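Manganese lipoxygenase (Gaeumannomyces graminis, PDB 5FX8) uses a catalytic manganese ion to oxygenate linoleic and alpha-linolenic acids to 11S- and 13R-hydroperoxy fatty acids. Local coordinates at residues E68-G73 and A303-L308; K196-T201 and Y262-D267. All coordinates share one frame; numbering follows the deposited sequence.

Interaction 1: E68-G73 and A303-L308; sequences ELFLYG and AAFRTL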
loop_
_atom_site.group_PDB
_atom_site.type_symbol
_atom_site.label_atom_id
_atom_site.label_comp_id
_atom_site.label_asym_id
_atom_site.label_seq_id
_atom_site.Cartn_x
_atom_site.Cartn_y
_atom_site.Cartn_z
ATOM N N GLU A 68 19.802 22.014 14.119
ATOM C CA GLU A 68 19.171 23.317 14.224
ATOM C C GLU A 68 17.983 23.470 13.294
ATOM O O GLU A 68 17.154 24.344 13.516
ATOM C CB GLU A 68 20.173 24.435 13.935
ATOM C CG GLU A 68 21.120 24.742 15.075
ATOM C CD GLU A 68 22.169 25.793 14.725
ATOM O OE1 GLU A 68 22.881 25.654 13.696
ATOM O OE2 GLU A 68 22.278 26.767 15.502
ATOM N N LEU A 69 17.874 22.649 12.273
ATOM C CA LEU A 69 16.890 22.872 11.242
ATOM C C LEU A 69 15.858 21.765 11.137
ATOM O O LEU A 69 14.835 21.968 10.480
ATOM C CB LEU A 69 17.580 23.058 9.884
ATOM C CG LEU A 69 18.735 24.052 9.831
ATOM C CD1 LEU A 69 19.404 24.051 8.483
ATOM C CD2 LEU A 69 18.192 25.377 10.091
ATOM N N PHE A 70 16.092 20.610 11.758
ATOM C CA PHE A 70 15.150 19.496 11.738
ATOM C C PHE A 70 14.679 19.250 13.165
ATOM O O PHE A 70 15.392 18.655 13.967
ATOM C CB PHE A 70 15.810 18.299 11.122
ATOM C CG PHE A 70 14.945 17.111 10.972
ATOM C CD1 PHE A 70 14.715 16.245 12.036
ATOM C CD2 PHE A 70 14.451 16.776 9.731
ATOM C CE1 PHE A 70 13.950 15.096 11.860
ATOM C CE2 PHE A 70 13.690 15.641 9.556
ATOM C CZ PHE A 70 13.443 14.798 10.618
ATOM N N LEU A 71 13.470 19.709 13.477
ATOM C CA LEU A 71 12.990 19.838 14.845
ATOM C C LEU A 71 11.817 18.913 15.085
ATOM O O LEU A 71 11.125 18.493 14.156
ATOM C CB LEU A 71 12.582 21.283 15.152
ATOM C CG LEU A 71 13.613 22.374 14.793
ATOM C CD1 LEU A 71 13.077 23.744 15.018
ATOM C CD2 LEU A 71 14.826 22.243 15.617
ATOM N N TYR A 72 11.609 18.592 16.352
ATOM C CA TYR A 72 10.445 17.822 16.751
ATOM C C TYR A 72 9.252 18.752 16.825
ATOM O O TYR A 72 9.260 19.704 17.608
ATOM C CB TYR A 72 10.662 17.155 18.100
ATOM C CG TYR A 72 11.764 16.157 18.129
ATOM C CD1 TYR A 72 11.741 15.056 17.300
ATOM C CD2 TYR A 72 12.820 16.304 18.996
ATOM C CE1 TYR A 72 12.747 14.151 17.324
ATOM C CE2 TYR A 72 13.809 15.415 19.025
ATOM C CZ TYR A 72 13.772 14.340 18.187
ATOM O OH TYR A 72 14.789 13.445 18.227
ATOM N N GLY A 73 8.218 18.463 16.042
ATOM C CA GLY A 73 7.016 19.259 16.048
ATOM C C GLY A 73 5.857 18.516 16.667
ATOM O O GLY A 73 5.955 17.343 17.009
ATOM N N ALA A 303 14.707 10.700 15.403
ATOM C CA ALA A 303 15.784 10.676 16.365
ATOM C C ALA A 303 17.100 10.311 15.680
ATOM O O ALA A 303 18.132 10.939 15.946
ATOM C CB ALA A 303 15.406 9.723 17.497
ATOM N N ALA A 304 17.068 9.360 14.729
ATOM C CA ALA A 304 18.290 9.010 14.005
ATOM C C ALA A 304 18.793 10.165 13.150
ATOM O O ALA A 304 19.992 10.454 13.137
ATOM C CB ALA A 304 18.083 7.767 13.138
ATOM N N PHE A 305 17.907 10.817 12.404
ATOM C CA PHE A 305 18.350 11.894 11.521
ATOM C C PHE A 305 18.992 13.033 12.304
ATOM O O PHE A 305 19.938 13.655 11.830
ATOM C CB PHE A 305 17.167 12.399 10.701
ATOM C CG PHE A 305 17.538 13.259 9.538
ATOM C CD1 PHE A 305 18.068 12.712 8.393
ATOM C CD2 PHE A 305 17.299 14.622 9.572
ATOM C CE1 PHE A 305 18.376 13.509 7.329
ATOM C CE2 PHE A 305 17.596 15.423 8.507
ATOM C CZ PHE A 305 18.127 14.883 7.389
ATOM N N ARG A 306 18.515 13.285 13.509
ATOM C CA ARG A 306 19.112 14.281 14.386
ATOM C C ARG A 306 20.447 13.877 15.023
ATOM O O ARG A 306 21.012 14.691 15.756
ATOM C CB ARG A 306 18.115 14.636 15.491
ATOM C CG ARG A 306 16.892 15.348 14.958
ATOM C CD ARG A 306 16.012 15.790 16.054
ATOM N NE ARG A 306 16.784 16.359 17.143
ATOM C CZ ARG A 306 17.118 17.638 17.245
ATOM N NH1 ARG A 306 16.740 18.512 16.321
ATOM N NH2 ARG A 306 17.827 18.038 18.281
ATOM N N THR A 307 20.986 12.681 14.772
ATOM C CA THR A 307 22.139 12.210 15.542
ATOM C C THR A 307 23.172 11.460 14.703
ATOM O O THR A 307 24.372 11.611 14.928
ATOM C CB THR A 307 21.704 11.284 16.687
ATOM O OG1 THR A 307 20.796 10.290 16.187
ATOM C CG2 THR A 307 21.096 12.040 17.845
ATOM N N LEU A 308 22.726 10.619 13.776
ATOM C CA LEU A 308 23.631 9.943 12.864
ATOM C C LEU A 308 23.994 10.865 11.715
ATOM O O LEU A 308 23.162 11.633 11.222
ATOM C CB LEU A 308 23.009 8.679 12.286
ATOM C CG LEU A 308 22.324 7.725 13.228
ATOM C CD1 LEU A 308 21.720 6.611 12.446
ATOM C CD2 LEU A 308 23.344 7.216 14.163
#

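Interaction 2: K196-T201 and Y262-D267; sequences KKLTAT and YTPLDD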
loop_
_atom_site.group_PDB
_atom_site.type_symbol
_atom_site.label_atom_id
_atom_site.label_comp_id
_atom_site.label_asym_id
_atom_site.label_seq_id
_atom_site.Cartn_x
_atom_site.Cartn_y
_atom_site.Cartn_z
ATOM N N LYS A 196 -23.069 -25.577 25.216
ATOM C CA LYS A 196 -22.885 -27.022 25.206
ATOM C C LYS A 196 -23.199 -27.607 23.839
ATOM O O LYS A 196 -22.451 -28.456 23.338
ATOM C CB LYS A 196 -23.748 -27.668 26.279
ATOM C CG LYS A 196 -23.728 -29.176 26.295
ATOM C CD LYS A 196 -22.435 -29.692 26.860
ATOM C CE LYS A 196 -22.277 -29.273 28.287
ATOM N NZ LYS A 196 -21.060 -29.914 28.802
ATOM N N LYS A 197 -24.289 -27.160 23.205
ATOM C CA LYS A 197 -24.587 -27.713 21.884
ATOM C C LYS A 197 -23.589 -27.257 20.824
ATOM O O LYS A 197 -23.440 -27.935 19.808
ATOM C CB LYS A 197 -26.013 -27.361 21.445
ATOM C CG LYS A 197 -27.080 -27.986 22.304
ATOM C CD LYS A 197 -28.392 -28.179 21.575
ATOM C CE LYS A 197 -28.821 -26.925 20.887
ATOM N NZ LYS A 197 -29.681 -27.258 19.718
ATOM N N LEU A 198 -22.896 -26.144 21.040
ATOM C CA LEU A 198 -21.963 -25.625 20.051
ATOM C C LEU A 198 -20.541 -26.157 20.236
ATOM O O LEU A 198 -19.852 -26.447 19.261
ATOM C CB LEU A 198 -21.974 -24.099 20.117
ATOM C CG LEU A 198 -21.076 -23.325 19.169
ATOM C CD1 LEU A 198 -21.568 -23.424 17.777
ATOM C CD2 LEU A 198 -21.088 -21.916 19.590
ATOM N N THR A 199 -20.088 -26.301 21.461
ATOM C CA THR A 199 -18.708 -26.634 21.719
ATOM C C THR A 199 -18.500 -27.985 22.371
ATOM O O THR A 199 -17.351 -28.423 22.465
ATOM C CB THR A 199 -18.072 -25.583 22.625
ATOM O OG1 THR A 199 -18.656 -25.688 23.927
ATOM C CG2 THR A 199 -18.307 -24.223 22.070
ATOM N N ALA A 200 -19.565 -28.638 22.830
ATOM C CA ALA A 200 -19.586 -29.893 23.577
ATOM C C ALA A 200 -18.981 -29.758 24.963
ATOM O O ALA A 200 -18.707 -30.767 25.601
ATOM C CB ALA A 200 -18.889 -31.027 22.820
ATOM N N THR A 201 -18.766 -28.544 25.447
ATOM C CA THR A 201 -18.188 -28.362 26.767
ATOM C C THR A 201 -18.764 -27.067 27.319
ATOM O O THR A 201 -19.823 -26.618 26.876
ATOM C CB THR A 201 -16.646 -28.455 26.683
ATOM O OG1 THR A 201 -16.034 -28.235 27.957
ATOM C CG2 THR A 201 -16.062 -27.498 25.651
ATOM N N TYR A 262 -24.974 -13.053 19.846
ATOM C CA TYR A 262 -25.241 -14.000 18.776
ATOM C C TYR A 262 -24.296 -15.200 18.828
ATOM O O TYR A 262 -23.223 -15.170 19.434
ATOM C CB TYR A 262 -25.109 -13.322 17.417
ATOM C CG TYR A 262 -26.046 -12.174 17.191
ATOM C CD1 TYR A 262 -25.725 -10.896 17.617
ATOM C CD2 TYR A 262 -27.229 -12.361 16.511
ATOM C CE1 TYR A 262 -26.563 -9.870 17.394
ATOM C CE2 TYR A 262 -28.062 -11.340 16.290
ATOM C CZ TYR A 262 -27.730 -10.100 16.735
ATOM O OH TYR A 262 -28.574 -9.060 16.505
ATOM N N THR A 263 -24.696 -16.252 18.137
ATOM C CA THR A 263 -23.973 -17.512 18.144
ATOM C C THR A 263 -24.201 -18.127 16.776
ATOM O O THR A 263 -25.162 -17.754 16.098
ATOM C CB THR A 263 -24.489 -18.418 19.287
ATOM O OG1 THR A 263 -23.916 -18.007 20.532
ATOM C CG2 THR A 263 -24.164 -19.815 19.080
ATOM N N PRO A 264 -23.322 -19.025 16.314
ATOM C CA PRO A 264 -23.656 -19.801 15.110
ATOM C C PRO A 264 -24.927 -20.640 15.242
ATOM O O PRO A 264 -25.333 -21.259 14.259
ATOM C CB PRO A 264 -22.430 -20.689 14.911
ATOM C CG PRO A 264 -21.337 -19.958 15.545
ATOM C CD PRO A 264 -21.908 -19.167 16.681
ATOM N N LEU A 265 -25.561 -20.688 16.408
ATOM C CA LEU A 265 -26.839 -21.366 16.586
ATOM C C LEU A 265 -28.042 -20.436 16.439
ATOM O O LEU A 265 -29.176 -20.919 16.446
ATOM C CB LEU A 265 -26.898 -22.048 17.962
ATOM C CG LEU A 265 -25.912 -23.189 18.163
ATOM C CD1 LEU A 265 -26.216 -23.858 19.468
ATOM C CD2 LEU A 265 -25.982 -24.171 17.003
ATOM N N ASP A 266 -27.827 -19.130 16.336
ATOM C CA ASP A 266 -28.873 -18.190 15.966
ATOM C C ASP A 266 -29.366 -18.489 14.558
ATOM O O ASP A 266 -28.803 -19.301 13.834
ATOM C CB ASP A 266 -28.356 -16.750 15.995
ATOM C CG ASP A 266 -28.308 -16.164 17.377
ATOM O OD1 ASP A 266 -27.297 -16.348 18.064
ATOM O OD2 ASP A 266 -29.267 -15.494 17.776
ATOM N N ASP A 267 -30.421 -17.785 14.163
ATOM C CA ASP A 267 -30.858 -17.854 12.782
ATOM C C ASP A 267 -29.696 -17.516 11.862
ATOM O O ASP A 267 -28.793 -16.763 12.214
ATOM C CB ASP A 267 -32.034 -16.896 12.524
ATOM C CG ASP A 267 -33.325 -17.327 13.231
ATOM O OD1 ASP A 267 -33.260 -18.216 14.112
ATOM O OD2 ASP A 267 -34.407 -16.765 12.931
#

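Interaction 1: E68-G73 and A303-L308
Arg306 reaches between Phe70 and Tyr72 and buries the most surface of the three. Its NH1 donates a hydrogen bond of 2.7 Å to the backbone O of Phe70. The bond is moderately bent, with an N-H...O angle of 147°. The carbonyl oxygen lies almost in the guanidinium plane, and the donor is tilted from the carbonyl plane. A bend at chi3 (43°) lets CD and NE lie by Tyr72 while NH1 turns to Phe70. Nearer the backbone of Arg306, CG packs against CD1 of Phe70, and CD lies 3.4 Å from CZ of Tyr72.

CG of Phe70 stands anti to the backbone N (chi1 -177°), which points the ring at the end of helix 268-305. Phe305 meets it edge-to-face. CD2 of Phe305 sits over the centre of the Phe70 ring, and the centroids are 4.7 Å apart. Ile92 of helix 86-124 touches both phenylalanines.

Tyr72 crosses the CD-NE part of Arg306 obliquely. Its OH comes 3.5 Å from CA of Ala303. OE2 of Glu442, in helix 434-444, is hydrogen-bonded to OH of Tyr72 and forms a salt bridge with NE of Arg306.

The contact joins the turn between helix 56-69 and strand 71-73 to the C-terminal end of helix 268-305. A buried arginine is thus paired with a carbonyl oxygen and a carboxylate, and the nearby charge of Glu442 would be expected to offset its own.

Interaction 2: K196-T201 and Y262-D267
Lys197 touches Leu265 through CB, at 4.0 Å from CD1 of the leucine. It belongs to the last turn of helix 192-199, and the base of its side chain is what it contributes here.

Leu198 comes next and buries the most surface. Its CG is anti to the backbone N (chi1 -180°), and this sends the two methyl groups toward the facing loop. CD2 meets CG2 of Thr263 tip to tip, at 3.8 Å. CD1 faces CB and CG of Pro264, each 4.1 Å away, and the leucine crosses the proline at about a right angle. CB of Leu198 is also 4.3 Å from CD1 of Leu265. All of these contacts are apolar.

The three loop residues are presented by a type I beta turn from Thr263 to Asp266, with Pro264 and Leu265 at its corners. Asp266 N bonds to Thr263 O. OD1 of Asp266 accepts from N of Thr263 on the anti side of the carboxylate. This bond is bent, with an N-H...O angle of 130°, and the N stands somewhat out of the carboxylate plane. OD2 of Asp266 forms a salt bridge with Lys508. The turn links strand 261-262, an outer strand of the five-stranded antiparallel sheet, to helix 268-305.

The helix ends at Thr199. Its OG1 accepts from N of Thr201 at 3.2 Å, forming an ST turn. Between them, Ala200 is the first to leave right-handed helical geometry, with positive phi (67°), and its N still bonds to O of Lys196.

From the N terminus, the chain first passes through 68-73, where helix 56-69 gives way to strand 71-73. It later reaches 196-201 at the end of helix 192-199. After strands 212-216, 235-241 and 246-253 it arrives at 262-267, at the end of strand 261-262, closing the loop of interaction 2 and tying helix 192-199 to the loop leading into helix 268-305. That helix ends in 303-308, closing the much longer loop of interaction 1 and tying its C-terminal end to the turn after helix 56-69. Interaction 2 is therefore nested inside interaction 1. Their centres are 56 Å apart on opposite sides of the chain's centre. Interaction 1 is buried, whereas interaction 2 lies at the surface.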